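Local coordinates for lysosome-associated membrane glycoprotein 3 (Homo sapiens, PDB 4AKM) that plays a role in the unfolded protein response and in lysosome-autophagosome fusion as a lysosomal membrane glycoprotein, the chain here being the membrane-proximal part of its luminal region, at residues Tyr7-Gly12 against Ser58-Asn63; Val69-Thr74 against Ser83-Tyr88; Gly100-Val105 against Leu124-His129. One frame throughout, in Å; residues are numbered along the deposited sequence.

Contact 1 of 3, residues Tyr7-Gly12 against Ser58-Asn63; sequences YQVLNG and SNLLLN. With NAG (2-acetamido-2-deoxy-beta-D-glucopyranose), chain D.
Tyr7 and Leu62 both hold CG anti to the carbonyl carbon and beside the backbone N (chi1 -53° in each), which starts each side chain toward the other strand; the two side chains cross at about a right angle. Leu62 CD2 stands over one face of the ring, 3.6 Å from the centroid of Tyr7, and lies 14° off the normal, which makes this a CH-pi contact. The other methyl, Leu62 CD1, lies 3.6 Å from Tyr7 CE2. Leu60 approaches the root of the ring instead: its CD2 is 4.1 Å from Tyr7 CB. Its CD1 turns to the neighbouring valine, meeting Val9 CG2 at 3.7 Å. Val9 CG2 also packs against the carbonyl oxygen of Asn59. No hydrogen bond links the two segments, and the interface is a small, buried, apolar one.

Asn59 points the other way, out of this layer, to the glycan face, where its CB lies 3.5 Å from O6 of the NAG. Weak hydrogen bonds tie its OD1 to Asn52 N and its ND2 to Asn70 OD1.

Such packing illustrates how two sheets can join in a beta-prism domain: the short strand axes come no closer than 7.7 Å, too far for backbone pairing, and their directions differ by 133°. Strand 7-11 is hydrogen-bonded to strand 14-27 within one antiparallel sheet, whereas strand 57-64 lies between strands 48-52 and 67-75 in the other. Around the junction Ala49, Ile42 and Pro44 touch Tyr7, and Ile17 and Ala19 of strand 14-27 pack on Val9 and Leu60 respectively.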
ATOM      1  N   TYR A   7      -9.800  -3.115  -1.179  1.00 49.59           N
ATOM      2  CA  TYR A   7      -9.366  -3.846  -0.006  1.00 44.64           C
ATOM      3  C   TYR A   7      -9.996  -3.240   1.222  1.00 52.59           C
ATOM      4  O   TYR A   7     -10.522  -2.124   1.181  1.00 49.72           O
ATOM      5  CB  TYR A   7      -7.848  -3.793   0.102  1.00 40.05           C
ATOM      6  CG  TYR A   7      -7.161  -4.236  -1.165  1.00 44.36           C
ATOM      7  CD1 TYR A   7      -7.453  -5.462  -1.744  1.00 42.33           C
ATOM      8  CD2 TYR A   7      -6.238  -3.414  -1.798  1.00 40.89           C
ATOM      9  CE1 TYR A   7      -6.834  -5.861  -2.906  1.00 43.39           C
ATOM     10  CE2 TYR A   7      -5.615  -3.807  -2.956  1.00 40.10           C
ATOM     11  CZ  TYR A   7      -5.915  -5.028  -3.506  1.00 42.54           C
ATOM     12  OH  TYR A   7      -5.289  -5.417  -4.664  1.00 46.42           O
ATOM     13  N   GLN A   8      -9.912  -3.970   2.327  1.00 55.37           N
ATOM     14  CA  GLN A   8     -10.723  -3.661   3.480  1.00 50.17           C
ATOM     15  C   GLN A   8     -10.233  -4.442   4.687  1.00 52.42           C
ATOM     16  O   GLN A   8      -9.949  -5.635   4.592  1.00 51.74           O
ATOM     17  CB  GLN A   8     -12.151  -4.059   3.152  1.00 49.81           C
ATOM     18  CG  GLN A   8     -13.198  -3.526   4.072  1.00 61.46           C
ATOM     19  CD  GLN A   8     -14.538  -4.166   3.802  1.00 64.50           C
ATOM     20  OE1 GLN A   8     -14.765  -5.326   4.159  1.00 55.22           O
ATOM     21  NE2 GLN A   8     -15.429  -3.425   3.147  1.00 54.09           N
ATOM     22  N   VAL A   9     -10.130  -3.765   5.826  1.00 55.76           N
ATOM     23  CA  VAL A   9      -9.739  -4.411   7.075  1.00 61.19           C
ATOM     24  C   VAL A   9     -10.820  -4.152   8.123  1.00 67.72           C
ATOM     25  O   VAL A   9     -11.378  -3.058   8.176  1.00 68.45           O
ATOM     26  CB  VAL A   9      -8.378  -3.886   7.583  1.00 56.29           C
ATOM     27  CG1 VAL A   9      -7.957  -4.617   8.842  1.00 63.27           C
ATOM     28  CG2 VAL A   9      -7.310  -4.030   6.506  1.00 49.98           C
ATOM     29  N   LEU A  10     -11.126  -5.149   8.949  1.00 68.07           N
ATOM     30  CA  LEU A  10     -12.233  -5.012   9.894  1.00 75.14           C
ATOM     31  C   LEU A  10     -11.900  -5.350  11.347  1.00 80.71           C
ATOM     32  O   LEU A  10     -11.125  -6.268  11.630  1.00 77.64           O
ATOM     33  CB  LEU A  10     -13.422  -5.860   9.438  1.00 74.50           C
ATOM     34  CG  LEU A  10     -14.153  -5.417   8.171  1.00 76.44           C
ATOM     35  CD1 LEU A  10     -15.073  -6.528   7.675  1.00 71.93           C
ATOM     36  CD2 LEU A  10     -14.938  -4.143   8.431  1.00 70.80           C
ATOM     37  N   ASN A  11     -12.495  -4.584  12.259  1.00 82.54           N
ATOM     38  CA  ASN A  11     -12.540  -4.931  13.675  1.00 89.33           C
ATOM     39  C   ASN A  11     -13.870  -5.629  13.955  1.00 88.64           C
ATOM     40  O   ASN A  11     -14.881  -4.973  14.235  1.00 86.73           O
ATOM     41  CB  ASN A  11     -12.406  -3.677  14.545  1.00 91.12           C
ATOM     42  CG  ASN A  11     -12.053  -3.997  15.992  1.00 90.57           C
ATOM     43  OD1 ASN A  11     -12.339  -5.086  16.492  1.00 87.19           O
ATOM     44  ND2 ASN A  11     -11.429  -3.040  16.671  1.00 86.35           N
ATOM     45  N   GLY A  12     -13.869  -6.956  13.849  1.00 87.29           N
ATOM     46  CA  GLY A  12     -15.075  -7.750  14.010  1.00 89.09           C
ATOM     47  C   GLY A  12     -16.170  -7.411  13.010  1.00 95.13           C
ATOM     48  O   GLY A  12     -16.602  -8.265  12.231  1.00 95.84           O
ATOM     49  N   SER A  58      -2.393   0.721  12.562  1.00 62.85           N
ATOM     50  CA  SER A  58      -3.060  -0.350  11.830  1.00 61.40           C
ATOM     51  C   SER A  58      -2.181  -0.868  10.704  1.00 59.07           C
ATOM     52  O   SER A  58      -1.147  -0.283  10.392  1.00 57.73           O
ATOM     53  CB  SER A  58      -4.376   0.148  11.232  1.00 57.23           C
ATOM     54  OG  SER A  58      -5.214   0.710  12.221  1.00 70.88           O
ATOM     55  N   ASN A  59      -2.597  -1.964  10.084  1.00 58.87           N
ATOM     56  CA  ASN A  59      -1.934  -2.416   8.865  1.00 51.17           C
ATOM     57  C   ASN A  59      -2.872  -3.125   7.904  1.00 47.91           C
ATOM     58  O   ASN A  59      -3.712  -3.941   8.309  1.00 51.70           O
ATOM     59  CB  ASN A  59      -0.717  -3.301   9.168  1.00 54.05           C
ATOM     60  CG  ASN A  59      -1.103  -4.689   9.655  1.00 55.75           C
ATOM     61  OD1 ASN A  59      -1.512  -4.863  10.802  1.00 56.17           O
ATOM     62  ND2 ASN A  59      -0.950  -5.685   8.791  1.00 49.86           N
ATOM     63  N   LEU A  60      -2.732  -2.759   6.632  1.00 48.14           N
ATOM     64  CA  LEU A  60      -3.337  -3.468   5.519  1.00 45.32           C
ATOM     65  C   LEU A  60      -2.265  -4.335   4.879  1.00 43.41           C
ATOM     66  O   LEU A  60      -1.265  -3.835   4.371  1.00 40.70           O
ATOM     67  CB  LEU A  60      -3.886  -2.492   4.478  1.00 41.46           C
ATOM     68  CG  LEU A  60      -4.273  -3.163   3.156  1.00 41.80           C
ATOM     69  CD1 LEU A  60      -5.360  -4.200   3.376  1.00 40.99           C
ATOM     70  CD2 LEU A  60      -4.708  -2.140   2.126  1.00 39.68           C
ATOM     71  N   LEU A  61      -2.471  -5.640   4.924  1.00 43.15           N
ATOM     72  CA  LEU A  61      -1.560  -6.571   4.289  1.00 43.00           C
ATOM     73  C   LEU A  61      -2.252  -7.264   3.131  1.00 37.17           C
ATOM     74  O   LEU A  61      -3.373  -7.762   3.258  1.00 39.02           O
ATOM     75  CB  LEU A  61      -1.033  -7.590   5.294  1.00 43.90           C
ATOM     76  CG  LEU A  61      -0.065  -8.633   4.738  1.00 42.77           C
ATOM     77  CD1 LEU A  61       1.195  -7.988   4.177  1.00 39.15           C
ATOM     78  CD2 LEU A  61       0.273  -9.630   5.816  1.00 35.56           C
ATOM     79  N   LEU A  62      -1.566  -7.276   1.996  1.00 38.32           N
ATOM     80  CA  LEU A  62      -2.085  -7.853   0.773  1.00 35.65           C
ATOM     81  C   LEU A  62      -1.181  -8.993   0.373  1.00 33.02           C
ATOM     82  O   LEU A  62       0.004  -8.796   0.137  1.00 38.94           O
ATOM     83  CB  LEU A  62      -2.091  -6.806  -0.329  1.00 32.98           C
ATOM     84  CG  LEU A  62      -2.803  -5.499   0.017  1.00 38.88           C
ATOM     85  CD1 LEU A  62      -2.603  -4.494  -1.094  1.00 41.60           C
ATOM     86  CD2 LEU A  62      -4.283  -5.739   0.260  1.00 35.94           C
ATOM     87  N   ASN A  63      -1.733 -10.192   0.302  1.00 31.11           N
ATOM     88  CA  ASN A  63      -0.930 -11.342  -0.066  1.00 38.06           C
ATOM     89  C   ASN A  63      -1.301 -11.887  -1.420  1.00 40.08           C
ATOM     90  O   ASN A  63      -2.466 -11.871  -1.808  1.00 39.11           O
ATOM     91  CB  ASN A  63      -1.026 -12.448   0.987  1.00 40.21           C
ATOM     92  CG  ASN A  63       0.246 -12.584   1.791  1.00 42.54           C
ATOM     93  OD1 ASN A  63       0.343 -12.076   2.912  1.00 32.72           O
ATOM     94  ND2 ASN A  63       1.245 -13.258   1.213  1.00 43.88           N
TER
HETATM   95  C1  NAG D1379       2.846  -5.728   8.537  1.00 61.39           C
HETATM   96  C2  NAG D1379       3.883  -6.786   8.883  1.00 63.66           C
HETATM   97  C3  NAG D1379       3.722  -7.230  10.333  1.00 61.38           C
HETATM   98  C4  NAG D1379       3.710  -6.024  11.265  1.00 66.38           C
HETATM   99  C5  NAG D1379       2.776  -4.926  10.765  1.00 67.33           C
HETATM  100  C6  NAG D1379       3.000  -3.647  11.556  1.00 69.81           C
HETATM  101  C7  NAG D1379       4.745  -8.289   7.182  1.00 58.82           C
HETATM  102  C8  NAG D1379       4.628  -9.661   6.588  1.00 49.08           C
HETATM  103  N2  NAG D1379       3.749  -7.913   7.978  1.00 62.71           N
HETATM  104  O3  NAG D1379       4.793  -8.081  10.677  1.00 60.51           O
HETATM  105  O4  NAG D1379       3.293  -6.413  12.557  1.00 66.39           O
HETATM  106  O5  NAG D1379       2.989  -4.624   9.402  1.00 68.10           O
HETATM  107  O6  NAG D1379       2.125  -2.659  11.063  1.00 71.49           O
HETATM  108  O7  NAG D1379       5.718  -7.575   6.930  1.00 62.24           O

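Contact 2 of 3, residues Val69-Thr74 against Ser83-Tyr88; sequences VNLTFT and SEVGAY. With NAG (2-acetamido-2-deoxy-beta-D-glucopyranose), chain D.
Asn70 and Gly86 form an antiparallel hydrogen-bonded pair: Asn70 N gives to Gly86 O at 2.8 Å, and the return bond from Gly86 N lies in the carbonyl plane of Asn70. One step on, Thr72 pairs with Glu84, but the regularity ends there in a classic beta bulge, with Ser83 and Glu84 both opposite Thr72. The carbonyl oxygen of Thr72 thus accepts from two backbone donors, Ser83 N at 2.6 Å and Glu84 N at 3.0 Å. From within the bulge, the Ser83 hydroxyl also reaches Thr74: Ser83 OG and Thr74 OG1 are hydrogen-bonded at 2.9 Å, and either could be the donor.

The two faces differ sharply. Leu71 and Val85 lie side by side, pointing the same way, with Leu71 CD2 3.7 Å from Val85 CG1; Met21 and Leu126 cover this layer from outside the hairpin. On the face of Asn70 and Thr72, Asn70 ND2 is bonded covalently to C1 of the NAG. Thr72 OG1, anti to its carbonyl carbon (chi1 -68°), is hydrogen-bonded to O6 of the NAG at 2.6 Å.

Both polar residues of the Asn-X-Thr sequon therefore hold the first sugar, one by a covalent bond and one by a hydrogen bond, which probably limits its rotation over the sheet.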
ATOM      1  N   VAL A  69       2.438  -7.215  -0.043  1.00 31.86           N
ATOM      2  CA  VAL A  69       2.695  -5.808   0.200  1.00 36.19           C
ATOM      3  C   VAL A  69       2.023  -5.430   1.508  1.00 37.19           C
ATOM      4  O   VAL A  69       0.842  -5.706   1.721  1.00 38.11           O
ATOM      5  CB  VAL A  69       2.177  -4.904  -0.943  1.00 34.97           C
ATOM      6  CG1 VAL A  69       2.325  -3.438  -0.568  1.00 37.37           C
ATOM      7  CG2 VAL A  69       2.916  -5.196  -2.233  1.00 32.42           C
ATOM      8  N   ASN A  70       2.791  -4.807   2.389  1.00 34.22           N
ATOM      9  CA  ASN A  70       2.315  -4.445   3.705  1.00 38.93           C
ATOM     10  C   ASN A  70       2.355  -2.940   3.896  1.00 40.35           C
ATOM     11  O   ASN A  70       3.424  -2.323   3.882  1.00 37.87           O
ATOM     12  CB  ASN A  70       3.152  -5.142   4.777  1.00 42.38           C
ATOM     13  CG  ASN A  70       2.445  -5.213   6.113  1.00 48.52           C
ATOM     14  OD1 ASN A  70       1.242  -4.975   6.211  1.00 47.44           O
ATOM     15  ND2 ASN A  70       3.192  -5.550   7.154  1.00 53.65           N
ATOM     16  N   LEU A  71       1.171  -2.364   4.060  1.00 40.28           N
ATOM     17  CA  LEU A  71       1.016  -0.944   4.311  1.00 42.36           C
ATOM     18  C   LEU A  71       0.670  -0.719   5.774  1.00 41.80           C
ATOM     19  O   LEU A  71      -0.398  -1.107   6.226  1.00 41.33           O
ATOM     20  CB  LEU A  71      -0.088  -0.368   3.418  1.00 40.54           C
ATOM     21  CG  LEU A  71       0.133  -0.503   1.908  1.00 40.05           C
ATOM     22  CD1 LEU A  71      -0.941   0.230   1.126  1.00 35.86           C
ATOM     23  CD2 LEU A  71       1.515  -0.004   1.517  1.00 40.23           C
ATOM     24  N   THR A  72       1.583  -0.097   6.509  1.00 42.28           N
ATOM     25  CA  THR A  72       1.351   0.236   7.908  1.00 51.20           C
ATOM     26  C   THR A  72       0.975   1.702   8.094  1.00 52.01           C
ATOM     27  O   THR A  72       1.680   2.603   7.609  1.00 56.20           O
ATOM     28  CB  THR A  72       2.584  -0.070   8.778  1.00 54.75           C
ATOM     29  OG1 THR A  72       2.790  -1.487   8.849  1.00 57.75           O
ATOM     30  CG2 THR A  72       2.395   0.480  10.179  1.00 54.94           C
ATOM     31  N   PHE A  73      -0.125   1.917   8.819  1.00 52.41           N
ATOM     32  CA  PHE A  73      -0.662   3.243   9.110  1.00 57.09           C
ATOM     33  C   PHE A  73      -0.481   3.645  10.577  1.00 60.74           C
ATOM     34  O   PHE A  73      -0.648   2.826  11.485  1.00 60.64           O
ATOM     35  CB  PHE A  73      -2.157   3.292   8.796  1.00 55.43           C
ATOM     36  CG  PHE A  73      -2.505   2.883   7.396  1.00 57.04           C
ATOM     37  CD1 PHE A  73      -2.641   1.541   7.065  1.00 50.74           C
ATOM     38  CD2 PHE A  73      -2.726   3.840   6.418  1.00 48.56           C
ATOM     39  CE1 PHE A  73      -2.968   1.163   5.786  1.00 45.01           C
ATOM     40  CE2 PHE A  73      -3.056   3.467   5.142  1.00 48.48           C
ATOM     41  CZ  PHE A  73      -3.176   2.126   4.822  1.00 48.93           C
ATOM     42  N   THR A  74      -0.166   4.920  10.789  1.00 61.51           N
ATOM     43  CA  THR A  74      -0.072   5.515  12.119  1.00 63.92           C
ATOM     44  C   THR A  74      -0.914   6.793  12.138  1.00 69.79           C
ATOM     45  O   THR A  74      -0.874   7.576  11.188  1.00 68.28           O
ATOM     46  CB  THR A  74       1.405   5.856  12.479  1.00 63.01           C
ATOM     47  OG1 THR A  74       2.130   4.651  12.748  1.00 66.35           O
ATOM     48  CG2 THR A  74       1.492   6.756  13.701  1.00 65.89           C
ATOM     49  N   SER A  83       2.828   4.905   7.615  1.00 52.25           N
ATOM     50  CA  SER A  83       4.087   5.055   8.332  1.00 52.23           C
ATOM     51  C   SER A  83       5.119   3.994   7.953  1.00 55.61           C
ATOM     52  O   SER A  83       6.304   4.141   8.256  1.00 56.14           O
ATOM     53  CB  SER A  83       3.857   5.041   9.843  1.00 53.29           C
ATOM     54  OG  SER A  83       3.405   3.772  10.273  1.00 55.31           O
ATOM     55  N   GLU A  84       4.684   2.922   7.296  1.00 53.63           N
ATOM     56  CA  GLU A  84       5.656   1.909   6.874  1.00 54.68           C
ATOM     57  C   GLU A  84       5.232   1.156   5.616  1.00 50.42           C
ATOM     58  O   GLU A  84       4.051   0.885   5.419  1.00 48.42           O
ATOM     59  CB  GLU A  84       5.942   0.923   8.016  1.00 58.25           C
ATOM     60  CG  GLU A  84       6.906  -0.201   7.653  1.00 58.05           C
ATOM     61  CD  GLU A  84       7.469  -0.909   8.870  1.00 61.61           C
ATOM     62  OE1 GLU A  84       8.088  -0.224   9.711  1.00 60.85           O
ATOM     63  OE2 GLU A  84       7.298  -2.145   8.983  1.00 57.59           O
ATOM     64  N   VAL A  85       6.187   0.833   4.745  1.00 48.25           N
ATOM     65  CA  VAL A  85       5.844  -0.017   3.601  1.00 44.42           C
ATOM     66  C   VAL A  85       6.822  -1.161   3.407  1.00 43.22           C
ATOM     67  O   VAL A  85       8.019  -0.950   3.284  1.00 42.78           O
ATOM     68  CB  VAL A  85       5.738   0.754   2.274  1.00 42.06           C
ATOM     69  CG1 VAL A  85       5.172  -0.161   1.196  1.00 35.40           C
ATOM     70  CG2 VAL A  85       4.869   1.989   2.432  1.00 45.23           C
ATOM     71  N   GLY A  86       6.298  -2.377   3.369  1.00 37.29           N
ATOM     72  CA  GLY A  86       7.135  -3.530   3.153  1.00 35.60           C
ATOM     73  C   GLY A  86       6.641  -4.305   1.959  1.00 36.08           C
ATOM     74  O   GLY A  86       5.458  -4.302   1.662  1.00 30.49           O
ATOM     75  N   ALA A  87       7.557  -4.959   1.259  1.00 40.06           N
ATOM     76  CA  ALA A  87       7.159  -5.843   0.180  1.00 36.31           C
ATOM     77  C   ALA A  87       8.094  -7.032   0.043  1.00 36.40           C
ATOM     78  O   ALA A  87       9.268  -6.992   0.450  1.00 36.53           O
ATOM     79  CB  ALA A  87       7.048  -5.097  -1.130  1.00 34.22           C
ATOM     80  N   TYR A  88       7.538  -8.082  -0.543  1.00 34.00           N
ATOM     81  CA  TYR A  88       8.235  -9.336  -0.726  1.00 39.86           C
ATOM     82  C   TYR A  88       7.735  -9.894  -2.046  1.00 41.16           C
ATOM     83  O   TYR A  88       6.525  -9.968  -2.273  1.00 39.82           O
ATOM     84  CB  TYR A  88       7.855 -10.253   0.427  1.00 42.73           C
ATOM     85  CG  TYR A  88       8.530 -11.602   0.512  1.00 44.13           C
ATOM     86  CD1 TYR A  88       8.100 -12.669  -0.269  1.00 44.16           C
ATOM     87  CD2 TYR A  88       9.559 -11.826   1.417  1.00 45.40           C
ATOM     88  CE1 TYR A  88       8.695 -13.912  -0.176  1.00 45.44           C
ATOM     89  CE2 TYR A  88      10.161 -13.071   1.522  1.00 52.94           C
ATOM     90  CZ  TYR A  88       9.723 -14.110   0.722  1.00 52.95           C
ATOM     91  OH  TYR A  88      10.315 -15.350   0.817  1.00 55.34           O
TER
HETATM   92  C1  NAG D1379       2.846  -5.728   8.537  1.00 61.39           C
HETATM   93  C2  NAG D1379       3.883  -6.786   8.883  1.00 63.66           C
HETATM   94  C3  NAG D1379       3.722  -7.230  10.333  1.00 61.38           C
HETATM   95  C4  NAG D1379       3.710  -6.024  11.265  1.00 66.38           C
HETATM   96  C5  NAG D1379       2.776  -4.926  10.765  1.00 67.33           C
HETATM   97  C6  NAG D1379       3.000  -3.647  11.556  1.00 69.81           C
HETATM   98  C7  NAG D1379       4.745  -8.289   7.182  1.00 58.82           C
HETATM   99  C8  NAG D1379       4.628  -9.661   6.588  1.00 49.08           C
HETATM  100  N2  NAG D1379       3.749  -7.913   7.978  1.00 62.71           N
HETATM  101  O3  NAG D1379       4.793  -8.081  10.677  1.00 60.51           O
HETATM  102  O4  NAG D1379       3.293  -6.413  12.557  1.00 66.39           O
HETATM  103  O5  NAG D1379       2.989  -4.624   9.402  1.00 68.10           O
HETATM  104  O6  NAG D1379       2.125  -2.659  11.063  1.00 71.49           O
HETATM  105  O7  NAG D1379       5.718  -7.575   6.930  1.00 62.24           O

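Contact 3 of 3, residues Gly100-Val105 against Leu124-His129; sequences GIKHAV and LQLSAH
Ser127 OG is gripped by two backbone N-H groups: it accepts from His129 N at 3.2 Å, which closes an ST turn, and from Leu130 N just beyond the segment. With OG between the backbone N and the carbonyl carbon (chi1 69°), the hydroxyl is turned back to its own chain, while Ser127 CB touches Gly100 CA at 4.2 Å. This is the nearest CA pair of the two segments, Gly100 CA lying 4.7 Å from Ser127 CA.

No hydrogen bond between the segments is established. Lys102 contributes with its aliphatic chain, which bends at chi2 (-86°) and passes the carbonyl oxygen of Gln125: Lys102 CG is 3.3 Å from Gln125 O, and CE comes back to 3.5 Å from the same Gln125 O. At the base of that chain, Lys102 CB rests 4.0 Å from Leu124 CD2, the two side chains crossing obliquely. Leu126 is buried, its CB 3.9 Å from Gly100 O.

Carbon-rich contact at a sheet margin is what joins the pieces here. Strand 97-110 is outermost in the five-stranded sheet, hydrogen-bonded along strand 80-90, and segment 124-129 begins on the end of strand 122-125, in the other sheet, and runs on as a loop. Leu126 also touches Ala87 of strand 80-90 and Val132 of strand 130-135, one from each sheet.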
ATOM      1  N   GLY A 100      11.938  -5.583   0.717  1.00 42.23           N
ATOM      2  CA  GLY A 100      12.401  -4.335   1.283  1.00 42.49           C
ATOM      3  C   GLY A 100      11.359  -3.638   2.119  1.00 45.69           C
ATOM      4  O   GLY A 100      10.156  -3.828   1.921  1.00 42.19           O
ATOM      5  N   ILE A 101      11.829  -2.827   3.060  1.00 44.87           N
ATOM      6  CA  ILE A 101      10.942  -2.095   3.947  1.00 45.67           C
ATOM      7  C   ILE A 101      11.434  -0.674   4.112  1.00 47.58           C
ATOM      8  O   ILE A 101      12.617  -0.436   4.339  1.00 52.88           O
ATOM      9  CB  ILE A 101      10.850  -2.747   5.351  1.00 48.89           C
ATOM     10  CG1 ILE A 101      10.385  -4.203   5.257  1.00 45.06           C
ATOM     11  CG2 ILE A 101       9.922  -1.949   6.261  1.00 46.36           C
ATOM     12  CD1 ILE A 101       9.871  -4.770   6.566  1.00 45.51           C
ATOM     13  N   LYS A 102      10.515   0.269   3.969  1.00 49.01           N
ATOM     14  CA  LYS A 102      10.753   1.649   4.338  1.00 51.61           C
ATOM     15  C   LYS A 102      10.066   1.878   5.670  1.00 58.22           C
ATOM     16  O   LYS A 102       8.837   1.716   5.795  1.00 54.54           O
ATOM     17  CB  LYS A 102      10.206   2.590   3.273  1.00 60.75           C
ATOM     18  CG  LYS A 102      11.261   3.082   2.308  1.00 59.74           C
ATOM     19  CD  LYS A 102      11.961   4.302   2.871  1.00 70.56           C
ATOM     20  CE  LYS A 102      12.598   5.121   1.758  1.00 79.16           C
ATOM     21  NZ  LYS A 102      12.747   6.552   2.145  1.00 72.09           N
ATOM     22  N   HIS A 103      10.872   2.254   6.658  1.00 60.54           N
ATOM     23  CA  HIS A 103      10.451   2.209   8.046  1.00 60.23           C
ATOM     24  C   HIS A 103       9.853   3.491   8.603  1.00 69.12           C
ATOM     25  O   HIS A 103       8.851   3.449   9.323  1.00 75.47           O
ATOM     26  CB  HIS A 103      11.613   1.749   8.924  1.00 61.20           C
ATOM     27  CG  HIS A 103      11.830   0.272   8.896  1.00 58.85           C
ATOM     28  ND1 HIS A 103      12.716  -0.335   8.034  1.00 60.76           N
ATOM     29  CD2 HIS A 103      11.255  -0.725   9.610  1.00 55.47           C
ATOM     30  CE1 HIS A 103      12.690  -1.641   8.229  1.00 59.68           C
ATOM     31  NE2 HIS A 103      11.810  -1.903   9.178  1.00 57.07           N
ATOM     32  N   ALA A 104      10.464   4.625   8.293  1.00 65.80           N
ATOM     33  CA  ALA A 104      10.080   5.865   8.959  1.00 70.34           C
ATOM     34  C   ALA A 104       9.648   6.913   7.962  1.00 74.49           C
ATOM     35  O   ALA A 104      10.349   7.903   7.752  1.00 78.66           O
ATOM     36  CB  ALA A 104      11.231   6.388   9.810  1.00 76.80           C
ATOM     37  N   VAL A 105       8.489   6.700   7.353  1.00 74.39           N
ATOM     38  CA  VAL A 105       8.026   7.590   6.296  1.00 70.72           C
ATOM     39  C   VAL A 105       6.701   8.247   6.650  1.00 68.38           C
ATOM     40  O   VAL A 105       5.899   7.694   7.401  1.00 69.41           O
ATOM     41  CB  VAL A 105       7.881   6.842   4.956  1.00 68.62           C
ATOM     42  CG1 VAL A 105       9.228   6.294   4.509  1.00 72.13           C
ATOM     43  CG2 VAL A 105       6.861   5.719   5.079  1.00 58.41           C
ATOM     44  N   LEU A 124       7.742   4.690  -4.361  1.00 47.00           N
ATOM     45  CA  LEU A 124       8.597   4.583  -3.191  1.00 43.04           C
ATOM     46  C   LEU A 124       9.669   3.517  -3.398  1.00 45.13           C
ATOM     47  O   LEU A 124       9.356   2.375  -3.745  1.00 41.06           O
ATOM     48  CB  LEU A 124       7.753   4.236  -1.973  1.00 38.97           C
ATOM     49  CG  LEU A 124       8.480   4.381  -0.644  1.00 47.99           C
ATOM     50  CD1 LEU A 124       8.838   5.842  -0.431  1.00 51.27           C
ATOM     51  CD2 LEU A 124       7.624   3.843   0.492  1.00 48.34           C
ATOM     52  N   GLN A 125      10.933   3.884  -3.203  1.00 43.65           N
ATOM     53  CA  GLN A 125      12.001   2.887  -3.216  1.00 46.24           C
ATOM     54  C   GLN A 125      12.021   2.168  -1.875  1.00 46.86           C
ATOM     55  O   GLN A 125      12.234   2.792  -0.836  1.00 50.76           O
ATOM     56  CB  GLN A 125      13.364   3.518  -3.511  1.00 40.24           C
ATOM     57  CG  GLN A 125      13.654   3.739  -4.987  1.00 48.13           C
ATOM     58  CD  GLN A 125      14.378   2.573  -5.643  1.00 55.32           C
ATOM     59  OE1 GLN A 125      14.320   1.439  -5.173  1.00 50.20           O
ATOM     60  NE2 GLN A 125      15.072   2.857  -6.741  1.00 64.76           N
ATOM     61  N   LEU A 126      11.787   0.860  -1.901  1.00 46.37           N
ATOM     62  CA  LEU A 126      11.745   0.063  -0.676  1.00 47.45           C
ATOM     63  C   LEU A 126      13.133  -0.440  -0.298  1.00 46.23           C
ATOM     64  O   LEU A 126      13.577  -0.279   0.838  1.00 45.69           O
ATOM     65  CB  LEU A 126      10.762  -1.099  -0.823  1.00 42.79           C
ATOM     66  CG  LEU A 126       9.333  -0.679  -1.169  1.00 44.34           C
ATOM     67  CD1 LEU A 126       8.407  -1.872  -1.148  1.00 35.85           C
ATOM     68  CD2 LEU A 126       8.832   0.415  -0.230  1.00 45.90           C
ATOM     69  N   SER A 127      13.808  -1.054  -1.266  1.00 51.18           N
ATOM     70  CA  SER A 127      15.213  -1.400  -1.140  1.00 46.96           C
ATOM     71  C   SER A 127      15.944  -0.704  -2.273  1.00 53.59           C
ATOM     72  O   SER A 127      15.416   0.221  -2.884  1.00 55.82           O
ATOM     73  CB  SER A 127      15.415  -2.908  -1.243  1.00 46.35           C
ATOM     74  OG  SER A 127      15.156  -3.361  -2.559  1.00 47.31           O
ATOM     75  N   ALA A 128      17.160  -1.148  -2.556  1.00 61.28           N
ATOM     76  CA  ALA A 128      17.944  -0.580  -3.643  1.00 50.35           C
ATOM     77  C   ALA A 128      17.493  -1.114  -5.000  1.00 53.55           C
ATOM     78  O   ALA A 128      17.734  -0.492  -6.031  1.00 61.50           O
ATOM     79  CB  ALA A 128      19.417  -0.869  -3.421  1.00 58.92           C
ATOM     80  N   HIS A 129      16.840  -2.273  -4.994  1.00 53.46           N
ATOM     81  CA  HIS A 129      16.397  -2.916  -6.228  1.00 57.06           C
ATOM     82  C   HIS A 129      14.879  -3.009  -6.299  1.00 52.93           C
ATOM     83  O   HIS A 129      14.314  -3.287  -7.349  1.00 52.08           O
ATOM     84  CB  HIS A 129      16.971  -4.331  -6.346  1.00 60.03           C
ATOM     85  CG  HIS A 129      18.465  -4.388  -6.298  1.00 71.98           C
ATOM     86  ND1 HIS A 129      19.161  -4.675  -5.144  1.00 76.32           N
ATOM     87  CD2 HIS A 129      19.398  -4.198  -7.263  1.00 74.99           C
ATOM     88  CE1 HIS A 129      20.458  -4.659  -5.398  1.00 79.83           C
ATOM     89  NE2 HIS A 129      20.628  -4.371  -6.676  1.00 83.44           N
TER

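Overall arrangement
Contact 1 and contact 2 are buried and contact 3 lies at the surface, yet all three involve one five-stranded antiparallel sheet. Contact 2 is a hairpin inside that sheet, and its chemistry is backbone hydrogen bonding, interrupted by a bulge, with a glycan on one face. Contacts 1 and 3 instead join that sheet to the second one, contact 3 partly through the loop after strand 122-125, and chiefly by apolar packing. They sit on opposite sides of the chain's centre, about 21 Å apart between centres. Backbone bonds run from contact 2 to both: Leu60 with Leu71 on one flank, Val85 with Lys102 on the other. Contacts 1 and 2 also share the glycan, which lies on the side turned from the apolar core.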